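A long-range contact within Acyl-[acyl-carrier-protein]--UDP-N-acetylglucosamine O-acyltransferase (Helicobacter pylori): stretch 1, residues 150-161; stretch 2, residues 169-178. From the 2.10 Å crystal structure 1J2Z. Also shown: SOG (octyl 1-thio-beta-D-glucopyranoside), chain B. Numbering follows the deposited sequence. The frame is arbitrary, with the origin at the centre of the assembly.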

# COMPACT_ATOMS: atom_id res chain seq x y z
N GLY A 150 3.45 -9.47 -9.22
CA GLY A 150 3.39 -9.71 -7.79
C GLY A 150 3.05 -8.49 -6.95
O GLY A 150 3.29 -7.35 -7.35
N GLY A 151 2.52 -8.75 -5.76
CA GLY A 151 2.12 -7.68 -4.86
C GLY A 151 3.14 -6.61 -4.53
O GLY A 151 4.35 -6.86 -4.46
N LEU A 152 2.63 -5.40 -4.33
CA LEU A 152 3.45 -4.24 -3.96
C LEU A 152 4.51 -3.85 -4.98
O LEU A 152 5.52 -3.24 -4.63
N THR A 153 4.28 -4.19 -6.25
CA THR A 153 5.22 -3.84 -7.31
C THR A 153 4.81 -2.51 -7.93
O THR A 153 3.62 -2.24 -8.11
N ALA A 154 5.79 -1.68 -8.25
CA ALA A 154 5.53 -0.39 -8.87
C ALA A 154 6.11 -0.40 -10.28
O ALA A 154 7.26 -0.79 -10.47
N ILE A 155 5.30 -0.01 -11.26
CA ILE A 155 5.74 0.05 -12.65
C ILE A 155 5.76 1.52 -13.02
O ILE A 155 4.76 2.22 -12.84
N HIS A 156 6.90 2.00 -13.52
CA HIS A 156 7.04 3.40 -13.88
C HIS A 156 6.39 3.76 -15.21
O HIS A 156 6.09 2.88 -16.02
N GLN A 157 6.19 5.05 -15.44
CA GLN A 157 5.54 5.56 -16.64
C GLN A 157 6.14 5.08 -17.96
O GLN A 157 7.35 4.95 -18.10
N PHE A 158 5.26 4.83 -18.93
CA PHE A 158 5.65 4.39 -20.26
C PHE A 158 6.28 3.01 -20.37
O PHE A 158 6.73 2.62 -21.44
N VAL A 159 6.33 2.26 -19.27
CA VAL A 159 6.90 0.93 -19.33
C VAL A 159 5.96 0.00 -20.09
O VAL A 159 4.74 0.15 -20.01
N ARG A 160 6.52 -0.94 -20.84
CA ARG A 160 5.71 -1.89 -21.58
C ARG A 160 6.10 -3.31 -21.21
O ARG A 160 7.27 -3.66 -21.24
N ILE A 161 5.11 -4.12 -20.84
CA ILE A 161 5.37 -5.51 -20.49
C ILE A 161 4.65 -6.35 -21.53
O ILE A 161 3.42 -6.27 -21.68
N GLY A 169 6.92 -9.89 -6.84
CA GLY A 169 6.42 -8.85 -5.96
C GLY A 169 7.51 -7.91 -5.47
O GLY A 169 8.69 -8.23 -5.55
N LYS A 170 7.10 -6.75 -4.97
CA LYS A 170 8.02 -5.74 -4.46
C LYS A 170 9.09 -5.27 -5.45
O LYS A 170 10.16 -4.82 -5.05
N SER A 171 8.79 -5.36 -6.74
CA SER A 171 9.76 -4.91 -7.74
C SER A 171 9.44 -3.47 -8.14
O SER A 171 8.35 -2.96 -7.88
N ALA A 172 10.42 -2.83 -8.77
CA ALA A 172 10.27 -1.47 -9.26
C ALA A 172 10.79 -1.57 -10.69
O ALA A 172 12.00 -1.68 -10.91
N LEU A 173 9.88 -1.57 -11.66
CA LEU A 173 10.26 -1.71 -13.06
C LEU A 173 10.28 -0.40 -13.83
O LEU A 173 9.27 0.32 -13.89
N GLY A 174 11.43 -0.08 -14.41
CA GLY A 174 11.58 1.15 -15.17
C GLY A 174 11.91 0.91 -16.64
O GLY A 174 12.17 1.86 -17.37
N LYS A 175 11.90 -0.34 -17.06
CA LYS A 175 12.20 -0.67 -18.45
C LYS A 175 11.23 -1.71 -19.02
O LYS A 175 10.54 -2.40 -18.27
N ASP A 176 11.20 -1.82 -20.34
CA ASP A 176 10.33 -2.76 -21.03
C ASP A 176 10.77 -4.20 -20.84
O ASP A 176 11.96 -4.49 -20.67
N VAL A 177 9.81 -5.12 -20.88
CA VAL A 177 10.09 -6.53 -20.72
C VAL A 177 9.55 -7.31 -21.92
O VAL A 177 8.35 -7.32 -22.17
N PRO A 178 10.44 -7.99 -22.66
CA PRO A 178 10.06 -8.78 -23.84
C PRO A 178 9.19 -9.97 -23.45
O PRO A 178 9.18 -10.40 -22.30

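Stretch 2 opens with Gly169, whose CA lies 3.2 Å from Gly151 O; an ideal CB here would fall 3.0 Å from that same oxygen, so the close approach depends on the absence of a side chain. Lys170 directs its CB away from stretch 1, in the m rotamer, yet its CG still passes 4.1 Å from Leu152 CB, while its backbone N donates to Gly151 O (2.8 Å). The side chain of Thr153 (m) turns back to the chain at Ser171: Ser171 N donates to Thr153 OG1 at 3.2 Å, and Ser171 CB sits 3.9 Å from the same hydroxyl oxygen. Ser171 itself is m.

In the parallel pairing that follows, side chains of the extended strands alternate between faces. Ala172 shares one face with Ala154, and its CB lies 4.4 Å from His156 NE2. Leu173 (t, chi2 p) shares the other face with Ile155 and is the most extensively covered residue of the contact. Its CB meets Ile155 CD1 at 3.8 Å, and its CD2 lies 3.9 Å from both Val159 CG1 and Ile161 CD1, so one leucine joins three aliphatic side chains.

At Gly174 the His156 ring (chi1 m) comes close, with CD2 3.6 Å from Gly174 CA; an ideal CB on this glycine would be a tight 3.3 Å from His156 CD2. The octyl chain of SOG also reaches this histidine, its C6' 3.5 Å from His156 CB. Lys175 points away, extended beyond chi1.

Asp176 (m) supplies the polar anchor. Its OD1 accepts from Arg160 N (2.9 Å), while OD2 forms a salt bridge with Arg160 NE (2.9 Å) and accepts from Arg160 NH2 (3.1 Å), approaching the guanidinium at its edge. Water 1 lies 2.7 Å from Asp176 OD2 and 3.2 Å from Phe158 O. Finally, Val177 (t) places CB 4.4 Å from Ile161 CG2, and Pro178 points away and makes no contact with stretch 1.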

# COMPACT_ATOMS: atom_id res chain seq x y z
CB LEU A 152 4.10 -4.50 -2.59
CG LEU A 152 3.15 -4.98 -1.49
CD1 LEU A 152 3.92 -5.17 -0.19
CD2 LEU A 152 2.03 -3.98 -1.29
CB THR A 153 5.25 -4.92 -8.42
OG1 THR A 153 5.95 -6.07 -7.95
CG2 THR A 153 5.96 -4.39 -9.68
CB ALA A 154 6.18 0.73 -8.06
CB ILE A 155 4.75 -0.68 -13.59
CG1 ILE A 155 4.45 -2.09 -13.07
CG2 ILE A 155 5.34 -0.75 -15.00
CD1 ILE A 155 5.64 -3.01 -13.01
CB HIS A 156 8.52 3.79 -13.90
CG HIS A 156 9.23 3.54 -12.60
ND1 HIS A 156 8.62 3.70 -11.38
CD2 HIS A 156 10.50 3.15 -12.34
CE1 HIS A 156 9.49 3.43 -10.42
NE2 HIS A 156 10.64 3.09 -10.98
CB GLN A 157 5.53 7.09 -16.62
CG GLN A 157 6.90 7.72 -16.90
CD GLN A 157 6.90 9.23 -16.73
OE1 GLN A 157 5.99 9.92 -17.17
NE2 GLN A 157 7.95 9.74 -16.09
CB PHE A 158 6.58 5.43 -20.92
CG PHE A 158 5.90 6.73 -21.22
CD1 PHE A 158 6.06 7.82 -20.39
CD2 PHE A 158 5.05 6.84 -22.32
CE1 PHE A 158 5.39 9.02 -20.64
CE2 PHE A 158 4.37 8.02 -22.58
CZ PHE A 158 4.54 9.11 -21.74
CB VAL A 159 7.15 0.35 -17.92
CG1 VAL A 159 7.38 -1.16 -18.00
CG2 VAL A 159 8.37 1.02 -17.30
CB ARG A 160 5.89 -1.69 -23.09
CG ARG A 160 5.49 -0.31 -23.62
CD ARG A 160 5.73 -0.25 -25.12
NE ARG A 160 7.06 -0.74 -25.44
CZ ARG A 160 7.36 -1.44 -26.53
NH1 ARG A 160 6.42 -1.73 -27.42
NH2 ARG A 160 8.61 -1.86 -26.73
CB ILE A 161 4.82 -5.83 -19.08
CG1 ILE A 161 5.49 -4.92 -18.06
CG2 ILE A 161 5.08 -7.30 -18.74
CD1 ILE A 161 4.81 -4.94 -16.70
CB LYS A 170 8.71 -6.25 -3.18
CG LYS A 170 7.87 -6.06 -1.93
CD LYS A 170 8.64 -6.47 -0.69
CE LYS A 170 7.95 -5.98 0.57
NZ LYS A 170 7.96 -4.49 0.66
CB SER A 171 9.69 -5.79 -8.99
OG SER A 171 9.93 -7.15 -8.68
CB ALA A 172 11.13 -0.50 -8.45
CB LEU A 173 9.31 -2.71 -13.75
CG LEU A 173 9.61 -3.14 -15.19
CD1 LEU A 173 10.98 -3.84 -15.26
CD2 LEU A 173 8.51 -4.09 -15.66
CB LYS A 175 13.64 -1.17 -18.58
CG LYS A 175 14.69 -0.09 -18.37
CD LYS A 175 16.07 -0.62 -18.74
CE LYS A 175 17.13 0.47 -18.63
NZ LYS A 175 18.47 -0.05 -19.02
CB ASP A 176 10.29 -2.46 -22.52
CG ASP A 176 9.66 -1.12 -22.83
OD1 ASP A 176 9.18 -0.44 -21.90
OD2 ASP A 176 9.64 -0.75 -24.03
CB VAL A 177 9.45 -7.09 -19.44
CG1 VAL A 177 9.83 -8.55 -19.26
CG2 VAL A 177 9.90 -6.26 -18.23
CB PRO A 178 11.41 -9.19 -24.42
CG PRO A 178 12.24 -9.38 -23.18
CD PRO A 178 11.88 -8.15 -22.37
C1 SOG B . 2.14 9.37 -12.40
C2 SOG B . 0.85 9.89 -13.07
C3 SOG B . -0.29 9.92 -12.04
C4 SOG B . -0.49 8.49 -11.52
C5 SOG B . 0.82 8.00 -10.86
C6 SOG B . 0.67 6.58 -10.34
C1' SOG B . 4.50 9.61 -12.79
C2' SOG B . 5.39 8.41 -13.03
C3' SOG B . 6.84 8.83 -13.19
C4' SOG B . 7.75 7.63 -13.44
C5' SOG B . 9.20 8.07 -13.61
C6' SOG B . 10.11 6.86 -13.71
C7' SOG B . 11.56 7.28 -13.87
C8' SOG B . 12.44 6.06 -13.98
S1 SOG B . 3.21 9.31 -13.35
O2 SOG B . 1.06 11.20 -13.59
O3 SOG B . -1.48 10.38 -12.65
O4 SOG B . -1.55 8.47 -10.57
O5 SOG B . 1.89 8.05 -11.84
O6 SOG B . 0.09 6.59 -9.05
O HOH W 1 8.98 1.84 -23.58